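Local atomic coordinates of terminal oxygenase component of carbazole 1,9a-dioxygenase (Nocardioides aromaticivorans, PDB entry 3GCF), a protein that catalyses, as the Rieske non-heme iron terminal oxygenase, the 1,9a-dioxygenation of carbazole, probably with electrons from a ferredoxin. Residues A38-E43 with G168-V173; L284-F289 with H298-V303; H34-A39 with T53-K58; R232-Y237 with V262-S267. One frame throughout, in Å; residues are numbered along the deposited sequence.

Overall arrangement
Interactions 1, 2 and 3 cluster where the Rieske part of the chain meets the catalytic part. The centres of interactions 1 and 2 lie about 9 Å apart, and those of interactions 1 and 3 about 11 Å. Interactions 1 and 3 share A38 and A39 on strand 34-40, which belongs to the Rieske sheet. Strands 164-173, 298-307 and 285-292, used by interactions 1 and 2, are successive members of the catalytic sheet. Interaction 4, its centre about 18 Å from that of interaction 2, lies farther across this sheet. Along the chain interactions 3 and 1 open first, then 4, then 2. Interaction 1 ties the two parts directly, and F301 and F289 of interaction 2 add to the join by packing on P37.

Interaction 1. Residues A38-E43 with G168-V173; sequences AAFDHE and GIRRTV
R170 and E43 reach toward each other tip to tip in a two-pronged salt bridge. R170 NH2 lies 2.7 Å from E43 OE1, and R170 NE donates almost straight (174°) to E43 OE2 at 2.8 Å. Each oxygen uses its syn lone pair, and the two flat groups are nearly coplanar, 19° apart. Arginine suits this place because its chain, extended from CG to NE, spans the gap between the segments. F40 N adds a bond to E43 OE2 of 2.9 Å from above the carboxylate plane, which, with the two bonds from R170, restrains the rotation of the carboxylate. A38 O lies over one guanidinium face, toward the rim. Beside this pair the F40 ring leans on backbone, its CZ 3.3 Å from G168 C and one face under G168 O, toward the rim; glycine, lacking a side chain, lets the ring come so close. Farther out, R170 NH1 forms a salt bridge with E299 of strand 298-307. The end of strand 34-40 and the 3-10 turn after it are thus joined to edge strand 164-173 of the catalytic sheet, whose I169 packs on helix 311-331.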
loop_
_atom_site.group_PDB
_atom_site.type_symbol
_atom_site.label_atom_id
_atom_site.label_comp_id
_atom_site.label_asym_id
_atom_site.label_seq_id
_atom_site.Cartn_x
_atom_site.Cartn_y
_atom_site.Cartn_z
ATOM N N ALA A 38 -24.387 6.940 12.241
ATOM C CA ALA A 38 -23.699 7.189 10.980
ATOM C C ALA A 38 -23.067 8.574 10.965
ATOM O O ALA A 38 -21.987 8.777 10.415
ATOM C CB ALA A 38 -24.684 7.068 9.814
ATOM N N ALA A 39 -23.749 9.529 11.580
ATOM C CA ALA A 39 -23.271 10.897 11.594
ATOM C C ALA A 39 -24.104 11.697 12.572
ATOM O O ALA A 39 -25.011 11.166 13.210
ATOM C CB ALA A 39 -23.409 11.494 10.197
ATOM N N PHE A 40 -23.789 12.981 12.685
ATOM C CA PHE A 40 -24.543 13.864 13.554
ATOM C C PHE A 40 -25.538 14.609 12.682
ATOM O O PHE A 40 -25.233 14.970 11.544
ATOM C CB PHE A 40 -23.600 14.822 14.274
ATOM C CG PHE A 40 -22.782 14.151 15.328
ATOM C CD1 PHE A 40 -23.326 13.892 16.583
ATOM C CD2 PHE A 40 -21.498 13.693 15.044
ATOM C CE1 PHE A 40 -22.605 13.179 17.542
ATOM C CE2 PHE A 40 -20.769 12.979 15.994
ATOM C CZ PHE A 40 -21.324 12.720 17.244
ATOM N N ASP A 41 -26.732 14.825 13.217
ATOM C CA ASP A 41 -27.783 15.500 12.480
ATOM C C ASP A 41 -27.362 16.844 11.890
ATOM O O ASP A 41 -27.738 17.180 10.763
ATOM C CB ASP A 41 -29.004 15.694 13.378
ATOM C CG ASP A 41 -30.229 16.116 12.600
ATOM O OD1 ASP A 41 -30.599 15.414 11.634
ATOM O OD2 ASP A 41 -30.825 17.147 12.955
ATOM N N HIS A 42 -26.576 17.611 12.638
ATOM C CA HIS A 42 -26.153 18.919 12.155
ATOM C C HIS A 42 -25.126 18.893 11.022
ATOM O O HIS A 42 -24.736 19.936 10.510
ATOM C CB HIS A 42 -25.662 19.772 13.332
ATOM C CG HIS A 42 -26.766 20.184 14.262
ATOM N ND1 HIS A 42 -26.553 20.949 15.390
ATOM C CD2 HIS A 42 -28.099 19.936 14.225
ATOM C CE1 HIS A 42 -27.705 21.154 16.006
ATOM N NE2 HIS A 42 -28.659 20.549 15.319
ATOM N N GLU A 43 -24.699 17.701 10.626
ATOM C CA GLU A 43 -23.753 17.575 9.522
ATOM C C GLU A 43 -24.533 17.643 8.212
ATOM O O GLU A 43 -23.953 17.797 7.138
ATOM C CB GLU A 43 -23.025 16.228 9.563
ATOM C CG GLU A 43 -22.012 16.057 10.675
ATOM C CD GLU A 43 -21.280 14.730 10.559
ATOM O OE1 GLU A 43 -20.640 14.498 9.515
ATOM O OE2 GLU A 43 -21.348 13.916 11.499
ATOM N N GLY A 168 -21.526 15.649 20.361
ATOM C CA GLY A 168 -20.391 14.767 20.176
ATOM C C GLY A 168 -19.627 14.980 18.887
ATOM O O GLY A 168 -19.894 15.911 18.131
ATOM N N ILE A 169 -18.651 14.111 18.654
ATOM C CA ILE A 169 -17.838 14.152 17.449
ATOM C C ILE A 169 -17.572 12.713 17.065
ATOM O O ILE A 169 -17.837 11.796 17.844
ATOM C CB ILE A 169 -16.482 14.852 17.684
ATOM C CG1 ILE A 169 -15.717 14.136 18.805
ATOM C CG2 ILE A 169 -16.704 16.327 18.008
ATOM C CD1 ILE A 169 -14.322 14.652 19.029
ATOM N N ARG A 170 -17.062 12.514 15.857
ATOM C CA ARG A 170 -16.738 11.178 15.376
ATOM C C ARG A 170 -15.446 11.293 14.606
ATOM O O ARG A 170 -15.109 12.368 14.111
ATOM C CB ARG A 170 -17.845 10.638 14.461
ATOM C CG ARG A 170 -18.080 11.443 13.178
ATOM C CD ARG A 170 -19.336 10.946 12.452
ATOM N NE ARG A 170 -19.629 11.685 11.225
ATOM C CZ ARG A 170 -19.208 11.331 10.012
ATOM N NH1 ARG A 170 -18.463 10.241 9.844
ATOM N NH2 ARG A 170 -19.551 12.059 8.957
ATOM N N ARG A 171 -14.716 10.190 14.521
ATOM C CA ARG A 171 -13.459 10.162 13.795
ATOM C C ARG A 171 -13.191 8.712 13.427
ATOM O O ARG A 171 -13.767 7.794 14.018
ATOM C CB ARG A 171 -12.317 10.700 14.668
ATOM C CG ARG A 171 -11.762 9.678 15.661
ATOM C CD ARG A 171 -10.710 10.283 16.584
ATOM N NE ARG A 171 -11.294 10.883 17.779
ATOM C CZ ARG A 171 -10.593 11.535 18.702
ATOM N NH1 ARG A 171 -9.283 11.674 18.561
ATOM N NH2 ARG A 171 -11.198 12.035 19.774
ATOM N N THR A 172 -12.313 8.517 12.454
ATOM C CA THR A 172 -11.933 7.193 11.981
ATOM C C THR A 172 -10.731 6.691 12.776
ATOM O O THR A 172 -9.819 7.457 13.059
ATOM C CB THR A 172 -11.560 7.257 10.484
ATOM O OG1 THR A 172 -12.698 7.701 9.733
ATOM C CG2 THR A 172 -11.107 5.890 9.971
ATOM N N VAL A 173 -10.743 5.408 13.141
ATOM C CA VAL A 173 -9.647 4.787 13.888
ATOM C C VAL A 173 -9.191 3.561 13.100
ATOM O O VAL A 173 -10.016 2.787 12.610
ATOM C CB VAL A 173 -10.094 4.333 15.301
ATOM C CG1 VAL A 173 -8.933 3.652 16.025
ATOM C CG2 VAL A 173 -10.575 5.535 16.105
#

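Interaction 2. Residues L284-F289 with H298-V303; sequences LIQYEF and HEYFQV
Y287 pairs with V303 and F289 with F301 as antiparallel hydrogen-bonded pairs, with E288 and Q302 the non-hydrogen-bonded pair between them, on strands running at 166°. Y287 N donates to V303 O at 2.8 Å, and F289 N to F301 O at 3.1 Å; each is answered by a bond in the reverse direction. On the face of E288 and Q302, the Y300 hydroxyl comes up to E288 OE2, donating at 2.6 Å from above the carboxylate plane. Q286 NE2 reaches the same oxygen at 2.9 Å from the opposite face, so OE2 is gripped by two donors. CG of Y300 stands anti to its backbone N (chi1 173°), and the ring turns its edge to E288 CD, the carboxylate and ring planes being 83° apart. A tyrosine fits because its rigid ring carries a polar tip into this buried spot, where R341 adds a cation-pi contact. On the other face, with Y287, F289, F301 and V303, the side-chain contacts across the strands are between carbons: F289 CD1 rests 3.8 Å from F301 CB, and F289 CE1 lies 4.2 Å from V303 CG2, carbon-rich residues that suit a buried layer. Strands 285-292 and 298-307 form a beta hairpin of the antiparallel sheet in the Bet v 1-like catalytic domain. Y300 lies close to the mononuclear iron site, its side chain about 5 Å from that of the iron ligand D337.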
loop_
_atom_site.group_PDB
_atom_site.type_symbol
_atom_site.label_atom_id
_atom_site.label_comp_id
_atom_site.label_asym_id
_atom_site.label_seq_id
_atom_site.Cartn_x
_atom_site.Cartn_y
_atom_site.Cartn_z
ATOM N N LEU A 284 -21.593 15.347 33.580
ATOM C CA LEU A 284 -21.774 14.763 32.257
ATOM C C LEU A 284 -21.673 13.247 32.222
ATOM O O LEU A 284 -21.102 12.626 33.118
ATOM C CB LEU A 284 -20.716 15.323 31.296
ATOM C CG LEU A 284 -20.674 16.830 31.038
ATOM C CD1 LEU A 284 -19.399 17.178 30.281
ATOM C CD2 LEU A 284 -21.907 17.247 30.249
ATOM N N ILE A 285 -22.231 12.665 31.168
ATOM C CA ILE A 285 -22.150 11.233 30.944
ATOM C C ILE A 285 -21.548 11.089 29.540
ATOM O O ILE A 285 -21.914 11.833 28.628
ATOM C CB ILE A 285 -23.540 10.565 31.004
ATOM C CG1 ILE A 285 -24.027 10.537 32.457
ATOM C CG2 ILE A 285 -23.470 9.141 30.437
ATOM C CD1 ILE A 285 -25.391 9.886 32.638
ATOM N N GLN A 286 -20.611 10.159 29.377
ATOM C CA GLN A 286 -19.968 9.950 28.082
ATOM C C GLN A 286 -20.350 8.630 27.428
ATOM O O GLN A 286 -20.254 7.569 28.036
ATOM C CB GLN A 286 -18.440 10.017 28.214
ATOM C CG GLN A 286 -17.701 9.935 26.867
ATOM C CD GLN A 286 -16.256 10.428 26.948
ATOM O OE1 GLN A 286 -15.969 11.436 27.600
ATOM N NE2 GLN A 286 -15.347 9.731 26.267
ATOM N N TYR A 287 -20.781 8.709 26.175
ATOM C CA TYR A 287 -21.165 7.527 25.419
ATOM C C TYR A 287 -20.165 7.357 24.286
ATOM O O TYR A 287 -19.650 8.339 23.750
ATOM C CB TYR A 287 -22.571 7.703 24.831
ATOM C CG TYR A 287 -23.675 7.800 25.862
ATOM C CD1 TYR A 287 -24.160 6.658 26.507
ATOM C CD2 TYR A 287 -24.230 9.036 26.202
ATOM C CE1 TYR A 287 -25.179 6.746 27.472
ATOM C CE2 TYR A 287 -25.249 9.135 27.165
ATOM C CZ TYR A 287 -25.715 7.988 27.793
ATOM O OH TYR A 287 -26.713 8.086 28.740
ATOM N N GLU A 288 -19.882 6.112 23.925
ATOM C CA GLU A 288 -18.957 5.847 22.840
ATOM C C GLU A 288 -19.480 4.729 21.961
ATOM O O GLU A 288 -20.016 3.731 22.455
ATOM C CB GLU A 288 -17.571 5.471 23.382
ATOM C CG GLU A 288 -16.966 6.499 24.334
ATOM C CD GLU A 288 -15.466 6.333 24.511
ATOM O OE1 GLU A 288 -14.961 5.192 24.417
ATOM O OE2 GLU A 288 -14.789 7.352 24.756
ATOM N N PHE A 289 -19.341 4.915 20.651
ATOM C CA PHE A 289 -19.760 3.915 19.674
ATOM C C PHE A 289 -18.515 3.575 18.863
ATOM O O PHE A 289 -17.629 4.417 18.690
ATOM C CB PHE A 289 -20.839 4.464 18.737
ATOM C CG PHE A 289 -22.093 4.914 19.437
ATOM C CD1 PHE A 289 -22.118 6.100 20.163
ATOM C CD2 PHE A 289 -23.261 4.166 19.341
ATOM C CE1 PHE A 289 -23.292 6.536 20.781
ATOM C CE2 PHE A 289 -24.441 4.594 19.955
ATOM C CZ PHE A 289 -24.456 5.779 20.674
ATOM N N HIS A 298 -12.712 1.462 12.183
ATOM C CA HIS A 298 -14.004 1.761 12.780
ATOM C C HIS A 298 -14.178 3.249 12.990
ATOM O O HIS A 298 -13.206 4.007 12.984
ATOM C CB HIS A 298 -14.230 1.002 14.105
ATOM C CG HIS A 298 -13.359 1.446 15.239
ATOM N ND1 HIS A 298 -12.090 0.948 15.445
ATOM C CD2 HIS A 298 -13.602 2.288 16.272
ATOM C CE1 HIS A 298 -11.590 1.458 16.558
ATOM N NE2 HIS A 298 -12.488 2.274 17.080
ATOM N N GLU A 299 -15.431 3.666 13.145
ATOM C CA GLU A 299 -15.738 5.068 13.367
ATOM C C GLU A 299 -16.017 5.220 14.852
ATOM O O GLU A 299 -16.953 4.619 15.391
ATOM C CB GLU A 299 -16.962 5.495 12.557
ATOM C CG GLU A 299 -17.212 6.998 12.586
ATOM C CD GLU A 299 -16.214 7.787 11.742
ATOM O OE1 GLU A 299 -15.287 7.177 11.168
ATOM O OE2 GLU A 299 -16.360 9.025 11.651
ATOM N N TYR A 300 -15.188 6.022 15.504
ATOM C CA TYR A 300 -15.285 6.261 16.934
ATOM C C TYR A 300 -16.137 7.496 17.218
ATOM O O TYR A 300 -15.765 8.605 16.852
ATOM C CB TYR A 300 -13.859 6.421 17.474
ATOM C CG TYR A 300 -13.695 6.839 18.921
ATOM C CD1 TYR A 300 -14.512 6.326 19.931
ATOM C CD2 TYR A 300 -12.662 7.708 19.287
ATOM C CE1 TYR A 300 -14.299 6.670 21.273
ATOM C CE2 TYR A 300 -12.439 8.055 20.614
ATOM C CZ TYR A 300 -13.256 7.536 21.604
ATOM O OH TYR A 300 -13.017 7.891 22.913
ATOM N N PHE A 301 -17.294 7.288 17.846
ATOM C CA PHE A 301 -18.191 8.387 18.208
ATOM C C PHE A 301 -18.043 8.653 19.702
ATOM O O PHE A 301 -18.000 7.721 20.501
ATOM C CB PHE A 301 -19.670 8.035 17.960
ATOM C CG PHE A 301 -20.077 7.985 16.507
ATOM C CD1 PHE A 301 -19.657 6.946 15.680
ATOM C CD2 PHE A 301 -20.934 8.953 15.982
ATOM C CE1 PHE A 301 -20.088 6.865 14.351
ATOM C CE2 PHE A 301 -21.374 8.888 14.649
ATOM C CZ PHE A 301 -20.951 7.838 13.831
ATOM N N GLN A 302 -17.970 9.924 20.075
ATOM C CA GLN A 302 -17.890 10.305 21.474
ATOM C C GLN A 302 -19.048 11.271 21.652
ATOM O O GLN A 302 -19.089 12.297 20.983
ATOM C CB GLN A 302 -16.578 11.020 21.776
ATOM C CG GLN A 302 -15.350 10.149 21.693
ATOM C CD GLN A 302 -14.094 10.972 21.584
ATOM O OE1 GLN A 302 -13.839 11.596 20.556
ATOM N NE2 GLN A 302 -13.302 10.992 22.648
ATOM N N VAL A 303 -19.984 10.949 22.539
ATOM C CA VAL A 303 -21.144 11.810 22.753
ATOM C C VAL A 303 -21.331 12.124 24.226
ATOM O O VAL A 303 -21.438 11.223 25.061
ATOM C CB VAL A 303 -22.440 11.151 22.220
ATOM C CG1 VAL A 303 -23.568 12.177 22.174
ATOM C CG2 VAL A 303 -22.199 10.567 20.838
#

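Interaction 3. Residues H34-A39 with T53-K58; sequences HWHPAA and TMLGEK
M54 sends its thioether toward H36 and A38: SD stands anti to CA (chi2 170°), wait-free of any kink, and the bend at chi3 (68°) turns the terminal methyl CE toward strand 34-40. There CE lies 3.4 Å from H36 O and 3.5 Å from H36 CB, while SD rests 3.5 Å from A38 CB. A long, flexible methionine can fill the uneven surface between a small alanine and a backbone carbonyl, and the alanine lets the sulfur come near. L55 does something different. Its CD1 methyl sits over one face of the H36 imidazole, toward the CD2-NE2 side, 4.2 Å from the ring centroid and 23° off the ring normal, a CH-pi contact in which the two side chains cross at about a right angle. M54 and L55 belong to the tight hairpin between strands 49-54 and 57-64, whose type I' turn runs from M54 to E57; at the backbone angles of G56 a CB would collide with the carbonyl O of L55, so glycine fits there. Strands 34-40 and 49-54 are the outermost strands of the six-stranded antiparallel sheet in the Rieske domain, and here they meet through side chains, with no hydrogen bond between the segments. H36 NE2 is hydrogen-bonded to F31 O, which holds the ring that L55 covers. L55 also touches V291 and P292, and P37 packs on F289, all on strand 285-292.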
loop_
_atom_site.group_PDB
_atom_site.type_symbol
_atom_site.label_atom_id
_atom_site.label_comp_id
_atom_site.label_asym_id
_atom_site.label_seq_id
_atom_site.Cartn_x
_atom_site.Cartn_y
_atom_site.Cartn_z
ATOM N N HIS A 34 -28.942 -4.335 13.715
ATOM C CA HIS A 34 -28.861 -3.432 14.856
ATOM C C HIS A 34 -28.761 -2.014 14.307
ATOM O O HIS A 34 -28.344 -1.808 13.165
ATOM C CB HIS A 34 -27.591 -3.691 15.682
ATOM C CG HIS A 34 -27.661 -4.895 16.568
ATOM N ND1 HIS A 34 -28.368 -4.909 17.752
ATOM C CD2 HIS A 34 -27.096 -6.121 16.453
ATOM C CE1 HIS A 34 -28.234 -6.091 18.328
ATOM N NE2 HIS A 34 -27.468 -6.845 17.560
ATOM N N TRP A 35 -29.149 -1.041 15.120
ATOM C CA TRP A 35 -29.029 0.352 14.732
ATOM C C TRP A 35 -27.585 0.748 15.048
ATOM O O TRP A 35 -27.006 0.270 16.030
ATOM C CB TRP A 35 -29.967 1.235 15.552
ATOM C CG TRP A 35 -31.416 1.110 15.214
ATOM C CD1 TRP A 35 -32.341 0.314 15.828
ATOM C CD2 TRP A 35 -32.119 1.831 14.196
ATOM N NE1 TRP A 35 -33.580 0.502 15.261
ATOM C CE2 TRP A 35 -33.472 1.427 14.254
ATOM C CE3 TRP A 35 -31.736 2.785 13.239
ATOM C CZ2 TRP A 35 -34.448 1.943 13.390
ATOM C CZ3 TRP A 35 -32.708 3.299 12.378
ATOM C CH2 TRP A 35 -34.049 2.874 12.463
ATOM N N HIS A 36 -27.010 1.609 14.214
ATOM C CA HIS A 36 -25.644 2.097 14.405
ATOM C C HIS A 36 -25.609 3.568 14.001
ATOM O O HIS A 36 -26.267 3.962 13.044
ATOM C CB HIS A 36 -24.655 1.330 13.515
ATOM C CG HIS A 36 -24.400 -0.078 13.950
ATOM N ND1 HIS A 36 -23.610 -0.391 15.035
ATOM C CD2 HIS A 36 -24.817 -1.260 13.434
ATOM C CE1 HIS A 36 -23.551 -1.705 15.170
ATOM N NE2 HIS A 36 -24.275 -2.256 14.211
ATOM N N PRO A 37 -24.855 4.402 14.733
ATOM C CA PRO A 37 -24.795 5.819 14.363
ATOM C C PRO A 37 -23.990 5.984 13.074
ATOM O O PRO A 37 -23.026 5.254 12.840
ATOM C CB PRO A 37 -24.103 6.461 15.564
ATOM C CG PRO A 37 -23.218 5.354 16.076
ATOM C CD PRO A 37 -24.127 4.152 15.988
ATOM N N ALA A 38 -24.387 6.940 12.241
ATOM C CA ALA A 38 -23.699 7.189 10.980
ATOM C C ALA A 38 -23.067 8.574 10.965
ATOM O O ALA A 38 -21.987 8.777 10.415
ATOM C CB ALA A 38 -24.684 7.068 9.814
ATOM N N ALA A 39 -23.749 9.529 11.580
ATOM C CA ALA A 39 -23.271 10.897 11.594
ATOM C C ALA A 39 -24.104 11.697 12.572
ATOM O O ALA A 39 -25.011 11.166 13.210
ATOM C CB ALA A 39 -23.409 11.494 10.197
ATOM N N THR A 53 -19.372 4.850 5.535
ATOM C CA THR A 53 -19.174 3.434 5.279
ATOM C C THR A 53 -19.465 2.757 6.604
ATOM O O THR A 53 -18.828 3.055 7.616
ATOM C CB THR A 53 -17.725 3.127 4.837
ATOM O OG1 THR A 53 -17.441 3.833 3.626
ATOM C CG2 THR A 53 -17.545 1.635 4.580
ATOM N N MET A 54 -20.438 1.855 6.601
ATOM C CA MET A 54 -20.819 1.167 7.822
ATOM C C MET A 54 -20.862 -0.333 7.612
ATOM O O MET A 54 -21.536 -0.818 6.704
ATOM C CB MET A 54 -22.191 1.658 8.285
ATOM C CG MET A 54 -22.246 3.150 8.577
ATOM S SD MET A 54 -23.930 3.744 8.846
ATOM C CE MET A 54 -24.326 2.932 10.411
ATOM N N LEU A 55 -20.138 -1.061 8.456
ATOM C CA LEU A 55 -20.096 -2.510 8.372
ATOM C C LEU A 55 -19.861 -2.986 6.940
ATOM O O LEU A 55 -20.536 -3.897 6.459
ATOM C CB LEU A 55 -21.399 -3.103 8.927
ATOM C CG LEU A 55 -21.628 -2.975 10.442
ATOM C CD1 LEU A 55 -22.009 -1.551 10.815
ATOM C CD2 LEU A 55 -22.728 -3.932 10.864
ATOM N N GLY A 56 -18.901 -2.355 6.269
ATOM C CA GLY A 56 -18.561 -2.715 4.903
ATOM C C GLY A 56 -19.438 -2.102 3.819
ATOM O O GLY A 56 -19.107 -2.182 2.639
ATOM N N GLU A 57 -20.552 -1.488 4.205
ATOM C CA GLU A 57 -21.457 -0.890 3.225
ATOM C C GLU A 57 -21.273 0.611 3.050
ATOM O O GLU A 57 -21.224 1.358 4.025
ATOM C CB GLU A 57 -22.916 -1.158 3.610
ATOM C CG GLU A 57 -23.303 -2.626 3.634
ATOM C CD GLU A 57 -24.784 -2.823 3.892
ATOM O OE1 GLU A 57 -25.594 -2.452 3.018
ATOM O OE2 GLU A 57 -25.142 -3.342 4.968
ATOM N N LYS A 58 -21.169 1.049 1.799
ATOM C CA LYS A 58 -21.028 2.470 1.511
ATOM C C LYS A 58 -22.442 3.039 1.469
ATOM O O LYS A 58 -23.292 2.579 0.708
ATOM C CB LYS A 58 -20.312 2.683 0.173
ATOM C CG LYS A 58 -18.837 2.287 0.197
ATOM C CD LYS A 58 -18.176 2.465 -1.163
ATOM C CE LYS A 58 -18.082 3.936 -1.578
ATOM N NZ LYS A 58 -17.145 4.726 -0.717
#

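Interaction 4. Residues R232-Y237 with V262-S267; sequences RLSENY and VAAQVS
A classic beta bulge, in which A264 and Q265 both face D277, opens strand 265-269, and here a weakly bonded helical turn at about 233-236 docks against it through S234 and L233. S234 N donates to A264 O at 2.8 Å, with an N-H...O angle of 153°. The serine's small side chain lies over the bulge, its OG 3.7 Å from A264 CB, and alanine suits a spot where the turn comes this near. L233 supplies the apolar part of the contact: its CG stands anti to the carbonyl carbon (chi1 -57°), and CD1 reaches V266 CG1 at 3.8 Å and A263 CB at 4.2 Å. The side chain of V266 lies about 8 Å from that of the iron ligand H189. The other branch of L233, CD2, sits over the centre of the Y237 ring, 3.6 Å above its plane, so the two methyls serve different neighbours, CD1 the strand and CD2 the ring. R232 O binds the backbone of the turn, accepting N236 N at 2.8 Å and also E235 N. Beside this, a water makes weak bonds to R232 NH2 and Q265 OE1, whereas R232 NH1 is hydrogen-bonded to Q219. Among its neighbours, the turn follows strand 228-231, which runs antiparallel beside 265-269 in the catalytic sheet, and L233 also packs on T187 and on F210 of strand 209-212.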
loop_
_atom_site.group_PDB
_atom_site.type_symbol
_atom_site.label_atom_id
_atom_site.label_comp_id
_atom_site.label_asym_id
_atom_site.label_seq_id
_atom_site.Cartn_x
_atom_site.Cartn_y
_atom_site.Cartn_z
ATOM N N ARG A 232 -19.545 -1.886 38.437
ATOM C CA ARG A 232 -19.878 -0.981 39.537
ATOM C C ARG A 232 -18.586 -0.478 40.178
ATOM O O ARG A 232 -18.252 -0.839 41.308
ATOM C CB ARG A 232 -20.740 -1.711 40.570
ATOM C CG ARG A 232 -22.105 -2.118 40.044
ATOM C CD ARG A 232 -23.063 -2.430 41.186
ATOM N NE ARG A 232 -24.424 -2.010 40.859
ATOM C CZ ARG A 232 -25.288 -2.746 40.173
ATOM N NH1 ARG A 232 -24.933 -3.951 39.749
ATOM N NH2 ARG A 232 -26.496 -2.269 39.894
ATOM N N LEU A 233 -17.871 0.370 39.448
ATOM C CA LEU A 233 -16.588 0.897 39.899
ATOM C C LEU A 233 -16.558 1.559 41.279
ATOM O O LEU A 233 -15.647 1.304 42.065
ATOM C CB LEU A 233 -16.033 1.875 38.854
ATOM C CG LEU A 233 -15.839 1.339 37.424
ATOM C CD1 LEU A 233 -15.250 2.438 36.554
ATOM C CD2 LEU A 233 -14.926 0.121 37.426
ATOM N N SER A 234 -17.547 2.395 41.574
ATOM C CA SER A 234 -17.583 3.107 42.849
ATOM C C SER A 234 -18.021 2.287 44.055
ATOM O O SER A 234 -17.822 2.711 45.194
ATOM C CB SER A 234 -18.500 4.322 42.744
ATOM O OG SER A 234 -19.828 3.904 42.483
ATOM N N GLU A 235 -18.619 1.129 43.825
ATOM C CA GLU A 235 -19.076 0.330 44.949
ATOM C C GLU A 235 -18.425 -1.036 45.074
ATOM O O GLU A 235 -18.256 -1.537 46.181
ATOM C CB GLU A 235 -20.588 0.131 44.872
ATOM C CG GLU A 235 -21.389 1.405 44.887
ATOM C CD GLU A 235 -22.860 1.144 44.666
ATOM O OE1 GLU A 235 -23.208 0.572 43.605
ATOM O OE2 GLU A 235 -23.664 1.504 45.554
ATOM N N ASN A 236 -18.054 -1.644 43.955
ATOM C CA ASN A 236 -17.484 -2.973 44.032
ATOM C C ASN A 236 -16.098 -3.158 43.453
ATOM O O ASN A 236 -15.706 -4.272 43.119
ATOM C CB ASN A 236 -18.465 -3.967 43.414
ATOM C CG ASN A 236 -19.852 -3.866 44.041
ATOM O OD1 ASN A 236 -20.664 -3.023 43.654
ATOM N ND2 ASN A 236 -20.112 -4.705 45.034
ATOM N N TYR A 237 -15.356 -2.062 43.349
ATOM C CA TYR A 237 -13.996 -2.102 42.836
ATOM C C TYR A 237 -13.053 -1.379 43.785
ATOM O O TYR A 237 -13.470 -0.584 44.626
ATOM C CB TYR A 237 -13.889 -1.416 41.466
ATOM C CG TYR A 237 -14.245 -2.270 40.272
ATOM C CD1 TYR A 237 -15.567 -2.614 39.997
ATOM C CD2 TYR A 237 -13.256 -2.686 39.377
ATOM C CE1 TYR A 237 -15.896 -3.347 38.849
ATOM C CE2 TYR A 237 -13.573 -3.413 38.234
ATOM C CZ TYR A 237 -14.893 -3.738 37.971
ATOM O OH TYR A 237 -15.208 -4.419 36.814
ATOM N N VAL A 262 -15.153 10.914 39.076
ATOM C CA VAL A 262 -15.826 10.510 37.855
ATOM C C VAL A 262 -15.778 9.000 37.708
ATOM O O VAL A 262 -15.225 8.309 38.554
ATOM C CB VAL A 262 -15.182 11.180 36.613
ATOM C CG1 VAL A 262 -15.296 12.705 36.729
ATOM C CG2 VAL A 262 -13.719 10.752 36.480
ATOM N N ALA A 263 -16.381 8.488 36.642
ATOM C CA ALA A 263 -16.396 7.053 36.394
ATOM C C ALA A 263 -16.840 6.232 37.618
ATOM O O ALA A 263 -16.087 5.407 38.135
ATOM C CB ALA A 263 -15.007 6.596 35.921
ATOM N N ALA A 264 -18.061 6.471 38.084
ATOM C CA ALA A 264 -18.605 5.725 39.210
ATOM C C ALA A 264 -19.041 4.375 38.649
ATOM O O ALA A 264 -19.046 3.360 39.352
ATOM C CB ALA A 264 -19.805 6.457 39.796
ATOM N N GLN A 265 -19.405 4.381 37.370
ATOM C CA GLN A 265 -19.841 3.175 36.672
ATOM C C GLN A 265 -19.480 3.253 35.198
ATOM O O GLN A 265 -19.500 4.333 34.604
ATOM C CB GLN A 265 -21.366 3.004 36.772
ATOM C CG GLN A 265 -21.893 2.667 38.159
ATOM C CD GLN A 265 -23.403 2.461 38.176
ATOM O OE1 GLN A 265 -23.947 1.877 39.111
ATOM N NE2 GLN A 265 -24.084 2.946 37.147
ATOM N N VAL A 266 -19.145 2.107 34.614
ATOM C CA VAL A 266 -18.842 2.041 33.192
ATOM C C VAL A 266 -19.538 0.793 32.680
ATOM O O VAL A 266 -19.523 -0.250 33.337
ATOM C CB VAL A 266 -17.318 1.965 32.906
ATOM C CG1 VAL A 266 -16.710 0.735 33.547
ATOM C CG2 VAL A 266 -17.089 1.956 31.403
ATOM N N SER A 267 -20.167 0.902 31.517
ATOM C CA SER A 267 -20.885 -0.229 30.962
ATOM C C SER A 267 -20.878 -0.243 29.445
ATOM O O SER A 267 -20.716 0.793 28.798
ATOM C CB SER A 267 -22.336 -0.215 31.464
ATOM O OG SER A 267 -22.976 1.008 31.135
HETATM O O HOH W 1 -27.065 1.179 40.057
#